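Local coordinates for nitroreductase-like family protein (Bacillus cereus, PDB 2I7H) that belongs to the nitroreductase-like family of flavoproteins, forms a two-chain assembly and binds flavin mononucleotide in a pocket shared between the subunits, at residues 17-21 with 171-175; 120-124 with 160-165. All coordinates share one frame. Where two conformers were deposited one is given. Residues are numbered along the deposited sequence.

Interaction 1: 17-21 with 171-175; sequences RRSVR and APEGK. With FMN (flavin mononucleotide), chain G.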
ATOM      1  N   ARG A  17      -8.472  -3.790  11.958  1.00 42.91           N
ATOM      2  CA  ARG A  17      -8.360  -2.383  11.549  1.00 43.03           C
ATOM      3  C   ARG A  17      -9.622  -1.884  10.853  1.00 43.07           C
ATOM      4  O   ARG A  17     -10.143  -2.527   9.938  1.00 42.96           O
ATOM      5  CB  ARG A  17      -7.142  -2.184  10.613  1.00 42.90           C
ATOM      6  CG  ARG A  17      -6.821  -0.726  10.257  1.00 42.45           C
ATOM      7  CD  ARG A  17      -6.293  -0.559   8.788  1.00 42.92           C
ATOM      8  NE  ARG A  17      -7.206  -1.144   7.789  1.00 41.33           N
ATOM      9  CZ  ARG A  17      -8.290  -0.557   7.260  1.00 42.48           C
ATOM     10  NH1 ARG A  17      -8.659   0.667   7.613  1.00 39.19           N
ATOM     11  NH2 ARG A  17      -9.051  -1.223   6.384  1.00 42.94           N
ATOM     12  N   ARG A  18     -10.118  -0.747  11.325  1.00 43.53           N
ATOM     13  CA  ARG A  18     -11.243  -0.058  10.706  1.00 43.39           C
ATOM     14  C   ARG A  18     -10.854   1.391  10.487  1.00 43.27           C
ATOM     15  O   ARG A  18     -10.122   1.973  11.296  1.00 42.42           O
ATOM     16  CB  ARG A  18     -12.486  -0.075  11.616  1.00 43.23           C
ATOM     17  CG  ARG A  18     -13.020  -1.426  12.050  1.00 44.43           C
ATOM     18  CD  ARG A  18     -13.884  -2.045  10.970  1.00 47.32           C
ATOM     19  NE  ARG A  18     -13.019  -2.943  10.226  1.00 53.65           N
ATOM     20  CZ  ARG A  18     -12.914  -4.250  10.446  1.00 51.89           C
ATOM     21  NH1 ARG A  18     -13.689  -4.873  11.340  1.00 50.43           N
ATOM     22  NH2 ARG A  18     -12.046  -4.926   9.732  1.00 52.82           N
ATOM     23  N   SER A  19     -11.362   1.972   9.401  1.00 43.23           N
ATOM     24  CA  SER A  19     -11.349   3.414   9.217  1.00 43.27           C
ATOM     25  C   SER A  19     -12.213   4.051  10.301  1.00 43.61           C
ATOM     26  O   SER A  19     -13.384   3.700  10.468  1.00 43.42           O
ATOM     27  CB  SER A  19     -11.886   3.770   7.830  1.00 43.31           C
ATOM     28  OG  SER A  19     -10.953   3.358   6.845  1.00 45.00           O
ATOM     29  N   VAL A  20     -11.623   4.985  11.045  1.00 43.77           N
ATOM     30  CA  VAL A  20     -12.309   5.643  12.146  1.00 42.73           C
ATOM     31  C   VAL A  20     -12.409   7.120  11.783  1.00 43.10           C
ATOM     32  O   VAL A  20     -11.420   7.733  11.390  1.00 42.79           O
ATOM     33  CB  VAL A  20     -11.554   5.392  13.479  1.00 42.73           C
ATOM     34  CG1 VAL A  20     -12.053   6.301  14.580  1.00 41.77           C
ATOM     35  CG2 VAL A  20     -11.695   3.940  13.882  1.00 41.89           C
ATOM     36  N   ARG A  21     -13.613   7.675  11.884  1.00 43.05           N
ATOM     37  CA  ARG A  21     -13.869   9.012  11.394  1.00 43.78           C
ATOM     38  C   ARG A  21     -14.324   9.932  12.517  1.00 44.18           C
ATOM     39  O   ARG A  21     -14.501  11.138  12.306  1.00 43.83           O
ATOM     40  CB  ARG A  21     -14.871   8.981  10.235  1.00 44.04           C
ATOM     41  CG  ARG A  21     -14.410   8.092   9.064  1.00 44.96           C
ATOM     42  CD  ARG A  21     -15.444   7.986   7.977  1.00 48.13           C
ATOM     43  NE  ARG A  21     -14.906   7.368   6.763  1.00 51.43           N
ATOM     44  CZ  ARG A  21     -15.002   6.076   6.440  1.00 52.87           C
ATOM     45  NH1 ARG A  21     -15.608   5.221   7.236  1.00 55.68           N
ATOM     46  NH2 ARG A  21     -14.485   5.626   5.307  1.00 55.38           N
ATOM     47  N   ALA A 171     -15.177   0.754  17.822  1.00 51.56           N
ATOM     48  CA  ALA A 171     -14.762   0.429  16.455  1.00 51.24           C
ATOM     49  C   ALA A 171     -16.022   0.362  15.573  1.00 50.96           C
ATOM     50  O   ALA A 171     -17.017  -0.271  15.965  1.00 50.68           O
ATOM     51  CB  ALA A 171     -14.001  -0.876  16.413  1.00 51.23           C
ATOM     52  N   PRO A 172     -15.996   1.040  14.403  1.00 50.57           N
ATOM     53  CA  PRO A 172     -17.033   0.833  13.401  1.00 50.30           C
ATOM     54  C   PRO A 172     -17.104  -0.645  13.006  1.00 50.29           C
ATOM     55  O   PRO A 172     -16.136  -1.406  13.187  1.00 49.81           O
ATOM     56  CB  PRO A 172     -16.536   1.638  12.189  1.00 50.45           C
ATOM     57  CG  PRO A 172     -15.544   2.554  12.675  1.00 50.16           C
ATOM     58  CD  PRO A 172     -14.971   1.994  13.944  1.00 50.73           C
ATOM     59  N   GLU A 173     -18.241  -1.039  12.462  1.00 50.30           N
ATOM     60  CA  GLU A 173     -18.406  -2.388  11.956  1.00 50.72           C
ATOM     61  C   GLU A 173     -17.701  -2.627  10.639  1.00 50.56           C
ATOM     62  O   GLU A 173     -17.542  -1.712   9.827  1.00 52.15           O
ATOM     63  CB  GLU A 173     -19.883  -2.701  11.828  1.00 50.98           C
ATOM     64  CG  GLU A 173     -20.575  -2.681  13.151  1.00 52.01           C
ATOM     65  CD  GLU A 173     -20.074  -3.774  14.065  1.00 53.49           C
ATOM     66  OE1 GLU A 173     -20.134  -3.605  15.297  1.00 55.73           O
ATOM     67  OE2 GLU A 173     -19.617  -4.808  13.553  1.00 56.51           O
ATOM     68  N   GLY A 174     -17.268  -3.860  10.429  1.00 50.42           N
ATOM     69  CA  GLY A 174     -16.641  -4.257   9.177  1.00 49.88           C
ATOM     70  C   GLY A 174     -17.638  -4.472   8.047  1.00 49.81           C
ATOM     71  O   GLY A 174     -18.869  -4.460   8.247  1.00 49.91           O
ATOM     72  N   LYS A 175     -17.110  -4.627   6.841  1.00 49.00           N
ATOM     73  CA  LYS A 175     -17.919  -5.042   5.713  1.00 49.06           C
ATOM     74  C   LYS A 175     -17.281  -6.292   5.100  1.00 47.97           C
ATOM     75  O   LYS A 175     -16.116  -6.289   4.681  1.00 47.59           O
ATOM     76  CB  LYS A 175     -18.045  -3.907   4.697  1.00 49.69           C
ATOM     77  CG  LYS A 175     -19.427  -3.733   4.130  1.00 53.47           C
ATOM     78  CD  LYS A 175     -19.485  -4.043   2.646  1.00 60.89           C
ATOM     79  CE  LYS A 175     -20.624  -3.224   1.983  1.00 65.88           C
ATOM     80  NZ  LYS A 175     -20.402  -2.956   0.505  1.00 70.38           N
TER
HETATM   81  N1  FMN G1001     -12.797   7.297   3.624  0.70 39.21           N
HETATM   82  C2  FMN G1001     -13.454   8.523   3.698  0.70 39.19           C
HETATM   83  O2  FMN G1001     -14.349   8.686   4.524  0.70 38.71           O
HETATM   84  N3  FMN G1001     -13.095   9.554   2.846  0.70 38.91           N
HETATM   85  C4  FMN G1001     -12.078   9.332   1.926  0.70 38.55           C
HETATM   86  O4  FMN G1001     -11.906  10.105   0.998  0.70 36.92           O
HETATM   87  C4A FMN G1001     -11.429   8.108   1.862  0.70 38.85           C
HETATM   88  N5  FMN G1001     -10.421   7.931   0.929  0.70 39.33           N
HETATM   89  C5A FMN G1001      -9.773   6.702   0.842  0.70 39.00           C
HETATM   90  C6  FMN G1001      -8.775   6.586  -0.106  0.70 39.09           C
HETATM   91  C7  FMN G1001      -8.049   5.427  -0.278  0.70 38.79           C
HETATM   92  C7M FMN G1001      -6.818   5.505  -1.132  0.70 34.54           C
HETATM   93  C8  FMN G1001      -8.347   4.335   0.532  0.70 38.74           C
HETATM   94  C8M FMN G1001      -7.479   3.110   0.412  0.70 36.09           C
HETATM   95  C9  FMN G1001      -9.369   4.443   1.510  0.70 38.96           C
HETATM   96  C9A FMN G1001     -10.107   5.630   1.680  0.70 39.38           C
HETATM   97  N10 FMN G1001     -11.150   5.813   2.638  0.70 39.72           N
HETATM   98  C10 FMN G1001     -11.785   7.064   2.719  0.70 38.60           C
HETATM   99  C1' FMN G1001     -11.807   4.655   3.363  0.70 40.76           C
HETATM  100  C2' FMN G1001     -12.948   4.060   2.530  0.70 40.97           C
HETATM  101  O2' FMN G1001     -13.959   5.013   2.365  0.70 42.77           O
HETATM  102  C3' FMN G1001     -13.579   2.714   2.974  0.70 42.22           C
HETATM  103  O3' FMN G1001     -14.854   2.820   3.577  0.70 44.53           O
HETATM  104  C4' FMN G1001     -12.768   1.885   3.936  0.70 41.26           C
HETATM  105  O4' FMN G1001     -11.406   1.870   3.591  0.70 38.60           O
HETATM  106  C5' FMN G1001     -13.339   0.470   3.940  0.70 41.43           C
HETATM  107  O5' FMN G1001     -13.627   0.198   5.298  0.70 41.28           O
HETATM  108  P   FMN G1001     -12.408   0.002   6.356  0.70 40.95           P
HETATM  109  O1P FMN G1001     -12.923   0.283   7.754  0.70 38.46           O
HETATM  110  O2P FMN G1001     -11.998  -1.445   6.249  0.70 41.81           O
HETATM  111  O3P FMN G1001     -11.189   0.866   6.051  0.70 36.36           O
HETATM  112  O   HOH W   1     -15.131  -3.647  14.037  1.00 31.24           O
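The side chain of R18 lies along the P172-G174 backbone: its CD is 3.2 Å from P172 O, its CB 4.0 Å from P172 CD, and G174 CA sits over one guanidinium face, 3.7 Å from NH1. A CB on G174 would clash with NH1, so the bare glycine leaves it room. One water bridges the segments, accepting from R18 NH1 (3.3 Å) and donating to P172 O (2.6 Å). P172 also packs its CD 3.8 Å from V20 CG2. Segment 17-21, in the loop following helix 10-16, also binds FMN. R17 NH1 and S19 OG donate to phosphate O3P (3.0 and 2.6 Å), S19 N donates to O1P (2.8 Å), and R21 reads the flavin through NE to O2 (2.7 Å) and NH2 to N1 (2.9 Å). K137 and S138 of this chain and N45 and H46 of the second subunit also bond FMN. The two loops thus meet by van der Waals contact and one bridging water, while R17, S19 and R21 hydrogen-bond the flavin nucleotide.

Interaction 2: 120-124 with 160-165; sequences MQNFQ and VGILHI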
HETATM    1  N   MSE A 120       1.696   4.133   4.131  1.00 37.86           N
HETATM    2  CA  MSE A 120       0.460   4.582   4.790  1.00 38.05           C
HETATM    3  C   MSE A 120      -0.323   3.447   5.398  1.00 37.60           C
HETATM    4  O   MSE A 120      -0.862   3.587   6.495  1.00 37.55           O
HETATM    5  CB  MSE A 120      -0.444   5.394   3.845  1.00 38.69           C
HETATM    6  CG  MSE A 120       0.141   6.745   3.494  1.00 37.58           C
HETATM    7 SE   MSE A 120      -0.886   7.816   2.205  0.85 40.08          SE
HETATM    8  CE  MSE A 120      -2.345   8.335   3.329  1.00 42.31           C
ATOM      9  N   GLN A 121      -0.391   2.338   4.672  1.00 37.16           N
ATOM     10  CA  GLN A 121      -1.007   1.137   5.172  1.00 37.49           C
ATOM     11  C   GLN A 121      -0.253   0.571   6.388  1.00 36.87           C
ATOM     12  O   GLN A 121      -0.883   0.217   7.377  1.00 36.13           O
ATOM     13  CB  GLN A 121      -1.148   0.083   4.070  1.00 38.04           C
ATOM     14  CG  GLN A 121      -1.638  -1.277   4.582  1.00 39.31           C
ATOM     15  CD  GLN A 121      -3.049  -1.278   5.133  1.00 40.50           C
ATOM     16  OE1 GLN A 121      -3.568  -2.338   5.513  1.00 44.54           O
ATOM     17  NE2 GLN A 121      -3.674  -0.114   5.205  1.00 37.01           N
ATOM     18  N   ASN A 122       1.085   0.525   6.307  1.00 36.24           N
ATOM     19  CA  ASN A 122       1.916   0.189   7.464  1.00 35.80           C
ATOM     20  C   ASN A 122       1.522   1.036   8.653  1.00 35.76           C
ATOM     21  O   ASN A 122       1.317   0.526   9.744  1.00 35.94           O
ATOM     22  CB  ASN A 122       3.378   0.511   7.189  1.00 35.40           C
ATOM     23  CG  ASN A 122       4.102  -0.560   6.428  1.00 34.82           C
ATOM     24  OD1 ASN A 122       3.630  -1.683   6.244  1.00 30.83           O
ATOM     25  ND2 ASN A 122       5.295  -0.210   5.989  1.00 33.22           N
ATOM     26  N   PHE A 123       1.465   2.351   8.429  1.00 35.89           N
ATOM     27  CA  PHE A 123       1.164   3.297   9.489  1.00 36.50           C
ATOM     28  C   PHE A 123      -0.193   2.993  10.115  1.00 36.73           C
ATOM     29  O   PHE A 123      -0.335   3.039  11.332  1.00 37.00           O
ATOM     30  CB  PHE A 123       1.143   4.737   8.983  1.00 35.67           C
ATOM     31  CG  PHE A 123       0.752   5.693  10.043  1.00 37.39           C
ATOM     32  CD1 PHE A 123       1.713   6.167  10.974  1.00 36.90           C
ATOM     33  CD2 PHE A 123      -0.575   6.056  10.201  1.00 35.64           C
ATOM     34  CE1 PHE A 123       1.320   7.015  11.981  1.00 38.20           C
ATOM     35  CE2 PHE A 123      -0.962   6.902  11.211  1.00 35.69           C
ATOM     36  CZ  PHE A 123      -0.034   7.383  12.101  1.00 36.11           C
ATOM     37  N   GLN A 124      -1.179   2.697   9.269  1.00 36.80           N
ATOM     38  CA  GLN A 124      -2.544   2.439   9.737  1.00 37.50           C
ATOM     39  C   GLN A 124      -2.585   1.201  10.632  1.00 37.13           C
ATOM     40  O   GLN A 124      -3.270   1.201  11.651  1.00 37.28           O
ATOM     41  CB  GLN A 124      -3.496   2.297   8.560  1.00 37.08           C
ATOM     42  CG  GLN A 124      -3.865   3.608   7.821  1.00 37.16           C
ATOM     43  CD  GLN A 124      -5.107   3.357   6.921  1.00 39.23           C
ATOM     44  OE1 GLN A 124      -5.167   2.351   6.222  1.00 44.76           O
ATOM     45  NE2 GLN A 124      -6.095   4.225   6.986  1.00 37.86           N
ATOM     46  N   VAL A 160      -0.848  11.952  -1.630  1.00 38.25           N
ATOM     47  CA  VAL A 160      -1.346  10.582  -1.632  1.00 38.18           C
ATOM     48  C   VAL A 160      -2.526  10.380  -0.677  1.00 37.98           C
ATOM     49  O   VAL A 160      -3.435   9.614  -0.979  1.00 38.65           O
ATOM     50  CB  VAL A 160      -0.215   9.585  -1.352  1.00 37.50           C
ATOM     51  CG1 VAL A 160      -0.710   8.189  -1.513  1.00 35.24           C
ATOM     52  CG2 VAL A 160       0.942   9.880  -2.333  1.00 39.04           C
ATOM     53  N   GLY A 161      -2.524  11.082   0.452  1.00 37.56           N
ATOM     54  CA  GLY A 161      -3.626  10.989   1.378  1.00 37.29           C
ATOM     55  C   GLY A 161      -3.487  11.962   2.516  1.00 38.06           C
ATOM     56  O   GLY A 161      -2.396  12.473   2.789  1.00 37.83           O
ATOM     57  N   ILE A 162      -4.619  12.257   3.157  1.00 38.44           N
ATOM     58  CA  ILE A 162      -4.607  12.951   4.434  1.00 38.87           C
ATOM     59  C   ILE A 162      -5.123  11.966   5.449  1.00 38.58           C
ATOM     60  O   ILE A 162      -6.241  11.495   5.348  1.00 38.79           O
ATOM     61  CB  ILE A 162      -5.425  14.265   4.439  1.00 38.34           C
ATOM     62  CG1 ILE A 162      -4.949  15.169   3.292  1.00 38.88           C
ATOM     63  CG2 ILE A 162      -5.334  14.954   5.858  1.00 38.61           C
ATOM     64  CD1 ILE A 162      -5.504  16.591   3.284  1.00 40.68           C
ATOM     65  N   LEU A 163      -4.283  11.624   6.414  0.50 38.63           N
ATOM     66  CA  LEU A 163      -4.691  10.712   7.465  0.50 38.88           C
ATOM     67  C   LEU A 163      -5.227  11.505   8.649  0.50 38.93           C
ATOM     68  O   LEU A 163      -4.559  12.400   9.140  0.50 38.90           O
ATOM     69  CB  LEU A 163      -3.520   9.838   7.914  0.50 38.79           C
ATOM     70  CG  LEU A 163      -2.904   8.835   6.958  0.50 37.41           C
ATOM     71  CD1 LEU A 163      -1.469   8.698   7.382  0.50 35.74           C
ATOM     72  CD2 LEU A 163      -3.652   7.491   7.046  0.50 37.09           C
ATOM     73  N   HIS A 164      -6.444  11.173   9.074  1.00 39.22           N
ATOM     74  CA  HIS A 164      -7.093  11.785  10.239  1.00 40.03           C
ATOM     75  C   HIS A 164      -7.029  10.779  11.374  1.00 40.30           C
ATOM     76  O   HIS A 164      -7.391   9.632  11.200  1.00 40.56           O
ATOM     77  CB  HIS A 164      -8.527  12.180   9.919  1.00 39.39           C
ATOM     78  CG  HIS A 164      -8.620  13.318   8.945  1.00 40.95           C
ATOM     79  ND1 HIS A 164      -9.132  14.548   9.285  1.00 41.80           N
ATOM     80  CD2 HIS A 164      -8.255  13.411   7.640  1.00 38.98           C
ATOM     81  CE1 HIS A 164      -9.102  15.347   8.231  1.00 41.06           C
ATOM     82  NE2 HIS A 164      -8.566  14.683   7.224  1.00 41.74           N
ATOM     83  N   ILE A 165      -6.529  11.207  12.518  1.00 41.13           N
ATOM     84  CA  ILE A 165      -6.029  10.274  13.521  1.00 42.28           C
ATOM     85  C   ILE A 165      -6.469  10.680  14.917  1.00 42.23           C
ATOM     86  O   ILE A 165      -6.462  11.853  15.256  1.00 42.30           O
ATOM     87  CB  ILE A 165      -4.477  10.239  13.520  1.00 42.43           C
ATOM     88  CG1 ILE A 165      -3.939  10.000  12.114  1.00 43.44           C
ATOM     89  CG2 ILE A 165      -3.938   9.194  14.511  1.00 42.41           C
ATOM     90  CD1 ILE A 165      -2.557  10.609  11.863  1.00 42.76           C
TER
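Apolar packing makes up this contact, the helix-on-sheet α/β packing at the centre of a nitroreductase-family chain, where helix 106-129 lies on one face of the antiparallel sheet. The axes of 120-124 and 160-165 run almost parallel (9°) and 11.1 Å apart, a gap filled by side chains. M120, present as selenomethionine, reaches across with SE 3.7 Å from V160 CG1 and CE 3.7 Å from L163 CG. F123 continues the layer, its CD2 4.0 Å from L163 CD1 and its CE2 4.1 Å from I165 CD1, with L36 and L37 of helix 30-40 packing on the same ring. L163 also meets the aliphatic part of Q124: Q124 CG lies 4.0 Å from L163 CD2, and the Q124 side chain is about 6 Å from a bound FMN.

M120 also reaches the backbone at G161, its CE 3.5 Å from G161 CA, and a CB there would collide with CE. V160 and G161 both face V98 of strand 94-101 in a classic beta bulge, which lets V160 and the bare G161 position both look toward the helix.

Q121 and N122 lie at the dimer interface, where Q121 OE1 makes a weak hydrogen bond with N122 ND2 of the second subunit. With no polar pairing between them, helix and strand are joined by the fit of buried hydrocarbon and selenium surfaces.

The centre of interaction 2 is about 2 Å from that of the chain, the centre of interaction 1 about 14 Å; the two centres are about 14 Å apart. Along the sequence, 17-21 comes first, then 120-124 and 160-165, then 171-175, so the loop pairing brackets the helix-on-sheet packing. The two meet directly, R17 CD lying 4.0 Å from Q124 CB, and strand 157-167 leads from the core towards 171-175. Helix 106-129 serves both, since V20 and A171 touch its W128. Both contacts also reach the second subunit, so the buried helix-sheet core is continuous with the FMN-binding loop and the dimer interface.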